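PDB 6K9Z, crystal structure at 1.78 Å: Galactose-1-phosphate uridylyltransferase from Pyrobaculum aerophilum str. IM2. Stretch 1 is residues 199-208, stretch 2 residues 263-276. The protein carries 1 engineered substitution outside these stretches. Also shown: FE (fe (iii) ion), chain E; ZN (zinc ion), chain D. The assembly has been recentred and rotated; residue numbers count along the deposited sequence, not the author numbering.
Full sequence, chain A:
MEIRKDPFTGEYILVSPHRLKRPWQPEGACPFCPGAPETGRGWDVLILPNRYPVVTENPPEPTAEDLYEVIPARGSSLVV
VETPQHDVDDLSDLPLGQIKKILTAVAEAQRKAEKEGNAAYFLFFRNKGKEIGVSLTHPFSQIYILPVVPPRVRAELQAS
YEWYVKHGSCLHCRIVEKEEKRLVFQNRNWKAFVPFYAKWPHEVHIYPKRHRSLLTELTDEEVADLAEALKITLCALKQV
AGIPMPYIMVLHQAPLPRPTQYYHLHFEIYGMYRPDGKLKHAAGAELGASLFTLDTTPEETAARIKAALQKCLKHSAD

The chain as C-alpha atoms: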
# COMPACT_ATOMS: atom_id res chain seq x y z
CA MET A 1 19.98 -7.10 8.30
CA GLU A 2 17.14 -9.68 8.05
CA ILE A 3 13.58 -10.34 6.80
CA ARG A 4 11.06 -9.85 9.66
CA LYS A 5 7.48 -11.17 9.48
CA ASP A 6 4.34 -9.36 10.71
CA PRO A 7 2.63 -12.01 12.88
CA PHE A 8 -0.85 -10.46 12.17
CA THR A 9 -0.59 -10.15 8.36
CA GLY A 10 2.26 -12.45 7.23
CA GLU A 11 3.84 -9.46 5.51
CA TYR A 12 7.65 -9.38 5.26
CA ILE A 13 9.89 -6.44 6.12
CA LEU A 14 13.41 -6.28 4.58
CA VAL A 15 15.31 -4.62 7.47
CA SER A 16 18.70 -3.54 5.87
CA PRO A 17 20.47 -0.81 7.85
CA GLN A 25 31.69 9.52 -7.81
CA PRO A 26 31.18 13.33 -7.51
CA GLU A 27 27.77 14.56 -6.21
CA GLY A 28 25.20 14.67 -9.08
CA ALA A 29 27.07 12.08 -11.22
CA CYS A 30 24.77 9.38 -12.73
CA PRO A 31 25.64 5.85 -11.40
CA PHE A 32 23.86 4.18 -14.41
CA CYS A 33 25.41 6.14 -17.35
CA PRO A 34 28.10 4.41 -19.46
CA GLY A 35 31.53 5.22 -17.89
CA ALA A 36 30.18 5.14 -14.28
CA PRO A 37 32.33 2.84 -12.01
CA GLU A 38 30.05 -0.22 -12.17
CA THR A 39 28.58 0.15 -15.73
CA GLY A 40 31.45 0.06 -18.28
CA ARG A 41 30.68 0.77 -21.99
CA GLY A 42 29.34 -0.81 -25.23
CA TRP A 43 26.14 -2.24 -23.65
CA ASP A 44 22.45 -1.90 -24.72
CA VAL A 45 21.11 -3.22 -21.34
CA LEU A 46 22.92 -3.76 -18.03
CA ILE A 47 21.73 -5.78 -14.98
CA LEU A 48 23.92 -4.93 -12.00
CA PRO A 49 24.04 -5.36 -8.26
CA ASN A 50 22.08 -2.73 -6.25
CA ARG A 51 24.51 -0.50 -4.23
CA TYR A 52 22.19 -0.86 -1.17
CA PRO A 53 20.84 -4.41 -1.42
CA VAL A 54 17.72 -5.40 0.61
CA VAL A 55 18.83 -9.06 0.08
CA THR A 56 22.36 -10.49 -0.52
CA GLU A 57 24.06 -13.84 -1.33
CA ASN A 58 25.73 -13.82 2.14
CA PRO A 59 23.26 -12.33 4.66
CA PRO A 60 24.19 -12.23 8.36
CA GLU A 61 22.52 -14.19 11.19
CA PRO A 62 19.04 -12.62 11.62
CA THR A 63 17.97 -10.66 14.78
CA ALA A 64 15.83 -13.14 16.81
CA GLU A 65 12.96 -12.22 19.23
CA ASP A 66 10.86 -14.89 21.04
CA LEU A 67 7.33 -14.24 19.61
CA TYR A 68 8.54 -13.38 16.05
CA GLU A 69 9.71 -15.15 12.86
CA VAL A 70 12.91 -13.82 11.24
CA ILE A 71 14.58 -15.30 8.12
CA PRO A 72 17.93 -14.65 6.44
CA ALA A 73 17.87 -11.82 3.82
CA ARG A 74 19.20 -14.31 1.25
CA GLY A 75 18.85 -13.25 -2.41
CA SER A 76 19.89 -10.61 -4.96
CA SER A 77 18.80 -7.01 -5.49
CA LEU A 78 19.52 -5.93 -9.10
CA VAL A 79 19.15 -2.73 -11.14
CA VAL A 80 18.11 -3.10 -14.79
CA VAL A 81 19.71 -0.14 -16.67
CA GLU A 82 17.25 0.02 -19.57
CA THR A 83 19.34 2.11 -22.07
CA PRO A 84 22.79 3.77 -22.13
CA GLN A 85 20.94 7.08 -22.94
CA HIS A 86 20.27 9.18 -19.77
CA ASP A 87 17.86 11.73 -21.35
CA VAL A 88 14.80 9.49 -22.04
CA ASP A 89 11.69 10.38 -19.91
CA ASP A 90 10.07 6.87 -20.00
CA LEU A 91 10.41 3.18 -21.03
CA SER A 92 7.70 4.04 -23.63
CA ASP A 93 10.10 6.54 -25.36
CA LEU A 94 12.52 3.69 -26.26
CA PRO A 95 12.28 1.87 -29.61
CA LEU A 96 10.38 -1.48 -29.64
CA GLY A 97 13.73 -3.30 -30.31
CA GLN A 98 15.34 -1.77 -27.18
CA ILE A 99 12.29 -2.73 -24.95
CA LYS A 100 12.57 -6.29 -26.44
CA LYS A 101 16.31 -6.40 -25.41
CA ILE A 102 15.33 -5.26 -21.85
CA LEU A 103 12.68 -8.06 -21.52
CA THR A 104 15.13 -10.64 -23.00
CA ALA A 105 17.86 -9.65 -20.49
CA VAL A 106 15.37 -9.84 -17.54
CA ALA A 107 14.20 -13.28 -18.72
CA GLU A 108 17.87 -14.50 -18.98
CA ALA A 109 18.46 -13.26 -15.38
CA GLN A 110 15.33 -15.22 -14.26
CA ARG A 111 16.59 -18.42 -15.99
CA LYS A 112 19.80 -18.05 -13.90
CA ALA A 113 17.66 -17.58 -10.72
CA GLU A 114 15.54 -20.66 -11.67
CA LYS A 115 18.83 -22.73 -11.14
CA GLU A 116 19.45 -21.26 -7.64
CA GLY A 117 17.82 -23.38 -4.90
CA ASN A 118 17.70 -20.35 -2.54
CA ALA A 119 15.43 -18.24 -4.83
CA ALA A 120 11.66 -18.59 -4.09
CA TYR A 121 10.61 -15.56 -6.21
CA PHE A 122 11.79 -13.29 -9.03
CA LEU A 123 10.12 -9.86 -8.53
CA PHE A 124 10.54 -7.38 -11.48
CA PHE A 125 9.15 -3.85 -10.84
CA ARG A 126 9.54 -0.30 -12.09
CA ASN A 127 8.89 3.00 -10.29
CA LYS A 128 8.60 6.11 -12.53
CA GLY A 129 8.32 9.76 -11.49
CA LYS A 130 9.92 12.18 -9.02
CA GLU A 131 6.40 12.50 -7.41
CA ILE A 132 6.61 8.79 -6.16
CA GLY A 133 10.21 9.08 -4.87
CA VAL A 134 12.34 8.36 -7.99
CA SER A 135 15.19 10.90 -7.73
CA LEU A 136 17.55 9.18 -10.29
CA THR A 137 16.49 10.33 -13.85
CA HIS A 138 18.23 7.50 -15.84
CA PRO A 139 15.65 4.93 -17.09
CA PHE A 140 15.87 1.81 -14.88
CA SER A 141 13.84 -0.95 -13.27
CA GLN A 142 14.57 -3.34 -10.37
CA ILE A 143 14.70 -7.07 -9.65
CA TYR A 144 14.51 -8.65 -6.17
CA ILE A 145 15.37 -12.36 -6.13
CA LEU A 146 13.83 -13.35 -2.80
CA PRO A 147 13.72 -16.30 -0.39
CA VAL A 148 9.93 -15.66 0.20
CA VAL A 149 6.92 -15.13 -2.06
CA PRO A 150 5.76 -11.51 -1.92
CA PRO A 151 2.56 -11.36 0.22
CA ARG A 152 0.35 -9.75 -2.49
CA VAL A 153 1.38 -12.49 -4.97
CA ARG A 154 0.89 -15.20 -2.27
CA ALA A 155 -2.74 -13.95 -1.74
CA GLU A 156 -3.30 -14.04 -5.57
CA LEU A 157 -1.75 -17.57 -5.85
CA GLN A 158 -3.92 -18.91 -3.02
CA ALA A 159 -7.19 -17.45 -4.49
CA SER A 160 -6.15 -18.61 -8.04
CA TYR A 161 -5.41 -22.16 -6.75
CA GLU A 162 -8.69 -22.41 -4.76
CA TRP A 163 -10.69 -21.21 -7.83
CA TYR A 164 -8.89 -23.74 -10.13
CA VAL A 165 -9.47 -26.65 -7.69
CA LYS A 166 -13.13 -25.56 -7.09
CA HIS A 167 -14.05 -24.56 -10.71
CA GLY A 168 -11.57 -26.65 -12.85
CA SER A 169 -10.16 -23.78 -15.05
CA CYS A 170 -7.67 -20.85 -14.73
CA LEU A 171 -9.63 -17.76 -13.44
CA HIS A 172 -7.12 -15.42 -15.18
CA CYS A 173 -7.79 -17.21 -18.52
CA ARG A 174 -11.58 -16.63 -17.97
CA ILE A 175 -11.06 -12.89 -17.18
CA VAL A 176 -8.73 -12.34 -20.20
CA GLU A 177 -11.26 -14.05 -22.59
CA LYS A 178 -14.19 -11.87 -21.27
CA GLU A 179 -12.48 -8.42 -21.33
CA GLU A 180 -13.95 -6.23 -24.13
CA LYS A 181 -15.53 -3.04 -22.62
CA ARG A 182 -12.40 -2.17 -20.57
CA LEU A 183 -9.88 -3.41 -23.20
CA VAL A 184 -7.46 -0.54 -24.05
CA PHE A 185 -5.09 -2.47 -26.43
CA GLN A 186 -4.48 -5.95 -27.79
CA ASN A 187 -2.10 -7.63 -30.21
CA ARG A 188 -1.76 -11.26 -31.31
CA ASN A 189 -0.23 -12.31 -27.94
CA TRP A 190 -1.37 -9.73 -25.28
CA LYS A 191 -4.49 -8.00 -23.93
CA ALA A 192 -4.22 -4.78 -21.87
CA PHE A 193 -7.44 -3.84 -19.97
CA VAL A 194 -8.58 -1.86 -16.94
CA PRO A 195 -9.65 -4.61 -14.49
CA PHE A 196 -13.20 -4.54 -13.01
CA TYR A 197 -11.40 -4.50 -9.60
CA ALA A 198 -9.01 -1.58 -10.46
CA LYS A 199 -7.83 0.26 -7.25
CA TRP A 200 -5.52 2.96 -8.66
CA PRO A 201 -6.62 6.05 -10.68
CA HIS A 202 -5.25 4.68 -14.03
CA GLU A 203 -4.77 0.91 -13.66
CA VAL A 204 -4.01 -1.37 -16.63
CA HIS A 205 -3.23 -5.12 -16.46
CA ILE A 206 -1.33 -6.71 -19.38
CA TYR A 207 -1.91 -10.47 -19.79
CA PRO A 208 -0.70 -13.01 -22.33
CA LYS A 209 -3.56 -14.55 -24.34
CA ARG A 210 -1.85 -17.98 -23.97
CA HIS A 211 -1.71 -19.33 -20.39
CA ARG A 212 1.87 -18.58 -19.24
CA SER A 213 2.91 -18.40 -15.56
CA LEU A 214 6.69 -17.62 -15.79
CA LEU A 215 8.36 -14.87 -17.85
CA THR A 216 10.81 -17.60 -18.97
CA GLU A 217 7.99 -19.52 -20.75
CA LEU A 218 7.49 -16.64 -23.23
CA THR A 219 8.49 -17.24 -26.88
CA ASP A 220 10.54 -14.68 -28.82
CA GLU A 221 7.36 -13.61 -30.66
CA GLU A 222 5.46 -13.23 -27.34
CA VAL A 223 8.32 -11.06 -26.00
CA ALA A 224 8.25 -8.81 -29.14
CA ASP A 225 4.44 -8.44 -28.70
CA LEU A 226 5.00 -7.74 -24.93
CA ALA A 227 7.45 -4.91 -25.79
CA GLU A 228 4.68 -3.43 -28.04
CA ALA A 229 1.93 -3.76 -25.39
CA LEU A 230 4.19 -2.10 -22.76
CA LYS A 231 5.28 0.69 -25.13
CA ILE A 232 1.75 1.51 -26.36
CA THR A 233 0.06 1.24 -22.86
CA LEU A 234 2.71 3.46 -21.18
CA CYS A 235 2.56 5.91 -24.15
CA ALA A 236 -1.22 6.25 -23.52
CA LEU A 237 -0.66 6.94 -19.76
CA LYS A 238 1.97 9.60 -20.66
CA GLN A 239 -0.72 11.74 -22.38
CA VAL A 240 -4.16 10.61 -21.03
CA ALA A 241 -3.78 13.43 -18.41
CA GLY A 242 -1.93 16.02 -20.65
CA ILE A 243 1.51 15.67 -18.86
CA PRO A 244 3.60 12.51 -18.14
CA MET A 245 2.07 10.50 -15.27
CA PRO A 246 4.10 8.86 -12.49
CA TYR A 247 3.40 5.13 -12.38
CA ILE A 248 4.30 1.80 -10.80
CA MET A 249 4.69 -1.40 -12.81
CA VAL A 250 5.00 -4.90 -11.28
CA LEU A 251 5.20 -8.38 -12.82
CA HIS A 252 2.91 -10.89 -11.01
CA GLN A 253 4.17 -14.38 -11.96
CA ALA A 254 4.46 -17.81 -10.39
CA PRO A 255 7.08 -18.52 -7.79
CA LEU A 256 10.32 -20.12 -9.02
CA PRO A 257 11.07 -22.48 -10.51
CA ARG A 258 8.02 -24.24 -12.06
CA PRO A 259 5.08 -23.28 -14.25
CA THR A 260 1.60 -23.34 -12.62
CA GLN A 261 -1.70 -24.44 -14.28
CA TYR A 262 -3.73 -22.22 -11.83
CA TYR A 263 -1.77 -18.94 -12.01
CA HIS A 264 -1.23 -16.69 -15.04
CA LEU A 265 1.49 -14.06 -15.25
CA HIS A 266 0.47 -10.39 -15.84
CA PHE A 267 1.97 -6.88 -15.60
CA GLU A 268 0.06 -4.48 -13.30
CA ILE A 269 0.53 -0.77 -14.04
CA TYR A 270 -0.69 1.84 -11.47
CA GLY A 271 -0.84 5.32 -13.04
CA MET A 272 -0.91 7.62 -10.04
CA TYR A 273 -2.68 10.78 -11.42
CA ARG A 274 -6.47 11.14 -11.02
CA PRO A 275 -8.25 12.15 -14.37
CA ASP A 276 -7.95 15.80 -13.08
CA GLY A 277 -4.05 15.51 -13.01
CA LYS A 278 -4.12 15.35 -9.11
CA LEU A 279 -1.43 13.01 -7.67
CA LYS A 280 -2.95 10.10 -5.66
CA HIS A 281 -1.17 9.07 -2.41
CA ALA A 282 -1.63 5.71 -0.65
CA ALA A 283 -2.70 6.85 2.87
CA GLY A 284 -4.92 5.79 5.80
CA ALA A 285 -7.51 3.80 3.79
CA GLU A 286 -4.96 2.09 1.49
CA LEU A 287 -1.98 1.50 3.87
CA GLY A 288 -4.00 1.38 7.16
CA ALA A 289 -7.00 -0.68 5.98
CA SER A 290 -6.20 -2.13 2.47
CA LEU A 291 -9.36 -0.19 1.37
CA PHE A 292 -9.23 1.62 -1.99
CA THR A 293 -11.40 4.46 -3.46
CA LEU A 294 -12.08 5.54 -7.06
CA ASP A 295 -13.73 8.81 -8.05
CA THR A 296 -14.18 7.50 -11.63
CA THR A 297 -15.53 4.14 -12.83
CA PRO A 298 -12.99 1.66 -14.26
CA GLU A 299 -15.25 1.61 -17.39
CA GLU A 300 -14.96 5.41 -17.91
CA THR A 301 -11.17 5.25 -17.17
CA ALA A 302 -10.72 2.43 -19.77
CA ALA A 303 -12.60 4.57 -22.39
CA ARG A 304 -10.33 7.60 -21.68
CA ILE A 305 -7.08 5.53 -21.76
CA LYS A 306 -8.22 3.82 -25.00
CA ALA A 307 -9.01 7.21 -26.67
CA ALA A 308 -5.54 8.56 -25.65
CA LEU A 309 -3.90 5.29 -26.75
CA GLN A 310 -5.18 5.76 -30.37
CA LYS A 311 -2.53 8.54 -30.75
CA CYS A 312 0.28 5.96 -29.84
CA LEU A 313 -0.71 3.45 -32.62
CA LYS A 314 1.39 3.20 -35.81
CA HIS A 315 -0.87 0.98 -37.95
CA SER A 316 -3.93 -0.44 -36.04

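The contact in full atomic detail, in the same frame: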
# COMPACT_ATOMS: atom_id res chain seq x y z
N LYS A 199 -7.97 -0.47 -8.55
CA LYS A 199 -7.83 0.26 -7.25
C LYS A 199 -7.15 1.61 -7.41
O LYS A 199 -7.29 2.50 -6.51
CB LYS A 199 -6.89 -0.51 -6.33
CG LYS A 199 -7.41 -1.81 -5.83
CD LYS A 199 -6.29 -2.68 -5.30
CE LYS A 199 -6.76 -4.11 -5.33
NZ LYS A 199 -7.19 -4.51 -6.70
N TRP A 200 -6.33 1.75 -8.43
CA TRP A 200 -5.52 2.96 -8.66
C TRP A 200 -6.13 3.79 -9.79
O TRP A 200 -6.92 3.28 -10.59
CB TRP A 200 -4.04 2.56 -8.84
CG TRP A 200 -3.56 1.77 -7.67
CD1 TRP A 200 -3.33 0.41 -7.60
CD2 TRP A 200 -3.33 2.27 -6.33
NE1 TRP A 200 -2.97 0.05 -6.33
CE2 TRP A 200 -2.93 1.17 -5.55
CE3 TRP A 200 -3.40 3.54 -5.75
CZ2 TRP A 200 -2.66 1.30 -4.20
CZ3 TRP A 200 -3.10 3.67 -4.41
CH2 TRP A 200 -2.77 2.55 -3.64
N PRO A 201 -5.85 5.11 -9.85
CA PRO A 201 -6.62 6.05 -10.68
C PRO A 201 -6.51 5.72 -12.17
O PRO A 201 -7.49 5.93 -12.85
CB PRO A 201 -5.99 7.42 -10.42
CG PRO A 201 -5.21 7.25 -9.14
CD PRO A 201 -4.88 5.80 -8.98
N HIS A 202 -5.36 5.21 -12.65
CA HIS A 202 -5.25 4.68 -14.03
C HIS A 202 -4.60 3.31 -14.01
O HIS A 202 -3.34 3.27 -14.27
CB HIS A 202 -4.44 5.61 -14.93
CG HIS A 202 -5.17 6.87 -15.25
ND1 HIS A 202 -5.12 7.99 -14.41
CD2 HIS A 202 -5.99 7.19 -16.26
CE1 HIS A 202 -5.87 8.96 -14.96
NE2 HIS A 202 -6.41 8.49 -16.10
N GLU A 203 -5.37 2.24 -13.91
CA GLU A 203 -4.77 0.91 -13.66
C GLU A 203 -5.02 0.05 -14.90
O GLU A 203 -6.15 -0.03 -15.35
CB GLU A 203 -5.32 0.30 -12.37
CG GLU A 203 -4.76 -1.10 -12.12
CD GLU A 203 -5.02 -1.58 -10.70
OE1 GLU A 203 -5.61 -0.80 -9.92
OE2 GLU A 203 -4.69 -2.76 -10.41
N VAL A 204 -3.94 -0.49 -15.44
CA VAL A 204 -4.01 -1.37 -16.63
C VAL A 204 -3.25 -2.65 -16.32
O VAL A 204 -2.10 -2.58 -15.81
CB VAL A 204 -3.47 -0.64 -17.88
CG1 VAL A 204 -3.54 -1.58 -19.09
CG2 VAL A 204 -4.18 0.65 -18.18
N HIS A 205 -3.89 -3.80 -16.57
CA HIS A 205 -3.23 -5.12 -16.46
C HIS A 205 -2.94 -5.65 -17.86
O HIS A 205 -3.84 -5.50 -18.76
CB HIS A 205 -4.10 -6.06 -15.65
CG HIS A 205 -4.19 -5.73 -14.21
ND1 HIS A 205 -4.66 -6.62 -13.30
CD2 HIS A 205 -3.91 -4.58 -13.56
CE1 HIS A 205 -4.67 -6.04 -12.12
NE2 HIS A 205 -4.23 -4.76 -12.25
N ILE A 206 -1.76 -6.21 -18.06
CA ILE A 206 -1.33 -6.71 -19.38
C ILE A 206 -1.13 -8.22 -19.19
O ILE A 206 -0.16 -8.66 -18.49
CB ILE A 206 -0.13 -5.94 -19.92
CG1 ILE A 206 -0.42 -4.43 -19.95
CG2 ILE A 206 0.30 -6.45 -21.29
CD1 ILE A 206 0.69 -3.55 -20.50
N TYR A 207 -1.93 -8.99 -19.90
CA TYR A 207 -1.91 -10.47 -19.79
C TYR A 207 -1.60 -11.11 -21.12
O TYR A 207 -2.03 -10.63 -22.18
CB TYR A 207 -3.26 -11.05 -19.41
CG TYR A 207 -3.58 -11.09 -17.93
CD1 TYR A 207 -4.13 -10.00 -17.27
CD2 TYR A 207 -3.46 -12.27 -17.23
CE1 TYR A 207 -4.49 -10.08 -15.93
CE2 TYR A 207 -3.80 -12.37 -15.91
CZ TYR A 207 -4.34 -11.28 -15.25
OH TYR A 207 -4.67 -11.43 -13.93
N PRO A 208 -0.87 -12.23 -21.10
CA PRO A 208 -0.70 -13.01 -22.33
C PRO A 208 -2.01 -13.76 -22.61
O PRO A 208 -2.71 -14.22 -21.69
CB PRO A 208 0.47 -13.94 -21.98
CG PRO A 208 0.29 -14.20 -20.48
CD PRO A 208 -0.30 -12.91 -19.93
N TYR A 263 -2.17 -20.37 -12.01
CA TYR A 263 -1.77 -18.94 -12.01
C TYR A 263 -1.21 -18.56 -13.36
O TYR A 263 -0.73 -19.39 -14.13
CB TYR A 263 -0.79 -18.65 -10.88
CG TYR A 263 -0.64 -17.18 -10.54
CD1 TYR A 263 -1.67 -16.47 -9.95
CD2 TYR A 263 0.58 -16.52 -10.70
CE1 TYR A 263 -1.52 -15.16 -9.53
CE2 TYR A 263 0.73 -15.18 -10.33
CZ TYR A 263 -0.32 -14.51 -9.74
OH TYR A 263 -0.12 -13.21 -9.32
N HIS A 264 -1.51 -17.30 -13.72
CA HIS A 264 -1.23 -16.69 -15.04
C HIS A 264 -0.47 -15.37 -14.83
O HIS A 264 -0.99 -14.51 -14.10
CB HIS A 264 -2.60 -16.47 -15.70
CG HIS A 264 -2.62 -16.22 -17.17
ND1 HIS A 264 -3.58 -16.79 -17.97
CD2 HIS A 264 -1.87 -15.43 -17.96
CE1 HIS A 264 -3.41 -16.38 -19.21
NE2 HIS A 264 -2.37 -15.55 -19.23
N LEU A 265 0.68 -15.23 -15.59
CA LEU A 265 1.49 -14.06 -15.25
C LEU A 265 0.80 -12.82 -15.80
O LEU A 265 0.02 -12.91 -16.82
CB LEU A 265 2.91 -14.17 -15.80
CG LEU A 265 3.09 -14.26 -17.31
CD1 LEU A 265 3.01 -12.93 -18.03
CD2 LEU A 265 4.47 -14.88 -17.62
N HIS A 266 1.05 -11.66 -15.31
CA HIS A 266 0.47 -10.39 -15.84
C HIS A 266 1.33 -9.25 -15.31
O HIS A 266 1.87 -9.39 -14.16
CB HIS A 266 -1.01 -10.24 -15.44
CG HIS A 266 -1.29 -10.55 -13.99
ND1 HIS A 266 -1.35 -11.86 -13.49
CD2 HIS A 266 -1.55 -9.74 -12.95
CE1 HIS A 266 -1.62 -11.81 -12.19
NE2 HIS A 266 -1.81 -10.54 -11.84
N PHE A 267 1.42 -8.16 -16.07
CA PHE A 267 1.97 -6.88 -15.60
C PHE A 267 0.82 -6.05 -15.04
O PHE A 267 -0.23 -5.97 -15.69
CB PHE A 267 2.72 -6.16 -16.69
CG PHE A 267 4.00 -6.85 -17.11
CD1 PHE A 267 3.95 -7.91 -18.01
CD2 PHE A 267 5.21 -6.46 -16.60
CE1 PHE A 267 5.12 -8.53 -18.44
CE2 PHE A 267 6.38 -7.05 -17.05
CZ PHE A 267 6.33 -8.14 -17.89
N GLU A 268 1.01 -5.49 -13.83
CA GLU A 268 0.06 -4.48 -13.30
C GLU A 268 0.76 -3.13 -13.43
O GLU A 268 1.90 -2.98 -12.97
CB GLU A 268 -0.44 -4.80 -11.90
CG GLU A 268 -1.05 -6.17 -11.76
CD GLU A 268 -1.76 -6.44 -10.46
OE1 GLU A 268 -2.57 -7.38 -10.43
OE2 GLU A 268 -1.45 -5.74 -9.48
N ILE A 269 0.04 -2.15 -13.97
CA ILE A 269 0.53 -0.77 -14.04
C ILE A 269 -0.46 0.12 -13.27
O ILE A 269 -1.66 0.11 -13.62
CB ILE A 269 0.68 -0.34 -15.51
CG1 ILE A 269 1.68 -1.16 -16.31
CG2 ILE A 269 1.05 1.12 -15.58
CD1 ILE A 269 1.45 -1.05 -17.81
N TYR A 270 0.07 0.90 -12.32
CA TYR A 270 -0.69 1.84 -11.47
C TYR A 270 -0.26 3.23 -11.88
O TYR A 270 0.78 3.63 -11.45
CB TYR A 270 -0.45 1.58 -10.00
CG TYR A 270 -0.47 0.14 -9.55
CD1 TYR A 270 -1.30 -0.81 -10.10
CD2 TYR A 270 0.33 -0.23 -8.48
CE1 TYR A 270 -1.34 -2.11 -9.62
CE2 TYR A 270 0.34 -1.52 -7.99
CZ TYR A 270 -0.48 -2.48 -8.59
OH TYR A 270 -0.45 -3.75 -8.09
N GLY A 271 -1.03 3.90 -12.74
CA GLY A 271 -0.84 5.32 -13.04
C GLY A 271 -1.40 6.15 -11.92
O GLY A 271 -2.59 5.91 -11.54
N MET A 272 -0.61 7.07 -11.39
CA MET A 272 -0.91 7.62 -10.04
C MET A 272 -1.52 9.02 -10.13
O MET A 272 -1.71 9.63 -9.10
CB MET A 272 0.30 7.56 -9.11
CG MET A 272 0.79 6.14 -8.87
SD MET A 272 -0.54 5.17 -8.05
CE MET A 272 -0.36 5.78 -6.39
N TYR A 273 -1.89 9.51 -11.32
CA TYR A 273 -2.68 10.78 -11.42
C TYR A 273 -4.16 10.42 -11.51
O TYR A 273 -4.52 9.55 -12.28
CB TYR A 273 -2.28 11.61 -12.63
CG TYR A 273 -1.00 12.41 -12.52
CD1 TYR A 273 -0.36 12.64 -11.32
CD2 TYR A 273 -0.49 13.05 -13.64
CE1 TYR A 273 0.79 13.42 -11.24
CE2 TYR A 273 0.65 13.84 -13.59
CZ TYR A 273 1.30 14.02 -12.39
OH TYR A 273 2.41 14.80 -12.31
N ARG A 274 -5.01 11.24 -10.80
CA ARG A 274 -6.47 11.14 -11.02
C ARG A 274 -6.75 11.66 -12.45
O ARG A 274 -5.89 12.33 -13.07
CB ARG A 274 -7.28 11.93 -9.97
CG ARG A 274 -7.18 11.36 -8.56
CD ARG A 274 -7.96 12.21 -7.55
NE ARG A 274 -7.86 11.61 -6.21
CZ ARG A 274 -6.86 11.77 -5.33
NH1 ARG A 274 -5.79 12.49 -5.64
NH2 ARG A 274 -6.93 11.17 -4.14
N PRO A 275 -7.89 11.55 -13.08
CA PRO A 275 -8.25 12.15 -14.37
C PRO A 275 -8.05 13.68 -14.40
O PRO A 275 -7.74 14.19 -15.45
CB PRO A 275 -9.71 11.72 -14.55
CG PRO A 275 -9.78 10.39 -13.87
CD PRO A 275 -8.94 10.61 -12.62
N ASP A 276 -8.17 14.33 -13.24
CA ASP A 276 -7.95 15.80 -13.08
C ASP A 276 -6.46 16.15 -12.93
O ASP A 276 -6.21 17.32 -12.68
CB ASP A 276 -8.78 16.34 -11.92
CG ASP A 276 -8.42 15.79 -10.56
OD1 ASP A 276 -7.38 15.13 -10.45
OD2 ASP A 276 -9.18 16.05 -9.60
FE FE E . -2.08 -9.53 -9.89
ZN ZN D . -4.59 -18.81 -17.41
O HOH W 1 -2.55 -3.02 -5.97
O HOH W 2 -4.30 -9.65 -10.11

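Strands 202-208 and 266-271 run antiparallel, their axes 168° apart and 4.6 Å at closest approach. Paired hydrogen bonds recur at every second residue. His 202 N donates to Gly 271 O (3.1 Å) and Gly 271 N to His 202 O (2.8 Å); Val 204 with Ile 269 and Ile 206 with Phe 267 repeat the pattern. Between these pairs the backbones also approach through CA-H...O contacts, such as Glu 203 CA to Ile 269 O (3.2 Å).

Alternation sorts the side chains onto two faces. On the one carrying Val 204, Ile 206, Phe 267 and Ile 269, the contacts among these four are apolar: Ile 206 CD1 meets Ile 269 CD1 at 3.8 Å, as suits branched aliphatic chains in a buried layer. His 202 shares this face, and its ND1 reaches past the strand end to Tyr 273 O in a weak hydrogen bond (2.7 Å). Gly 271 leaves room opposite it; an ideal CB there would lie 3.0 Å from His 202 CB, a clash.

The other face carries Glu 203, His 205, Glu 268 and Tyr 270. The CG of Glu 268 lies over the His 205 ring, 3.6 Å from its centroid, while His 205 NE2 donates to Glu 203 OE2 (2.8 Å). Trp 200 CD1 packs against Tyr 270 CD1 (3.4 Å); both rings offer broad apolar surface yet carry a polar group, and a water bridges Trp 200 NE1 and Tyr 270 OH, weakly at the tyrosine.

FE is bound by Glu 268 OE1 at 2.3 Å and by His 266 NE2 at 2.2 Å, carboxylate oxygen and imidazole nitrogen both serving as lone-pair donors. The flat ring of Tyr 207 packs against His 266, whose CB sits over its face, 3.3 Å from the ring centroid, and its edge meets the face of His 264. That histidine uses both nitrogens, ND1 binding ZN at 2.3 Å and NE2 donating to Pro 208 O at 2.8 Å.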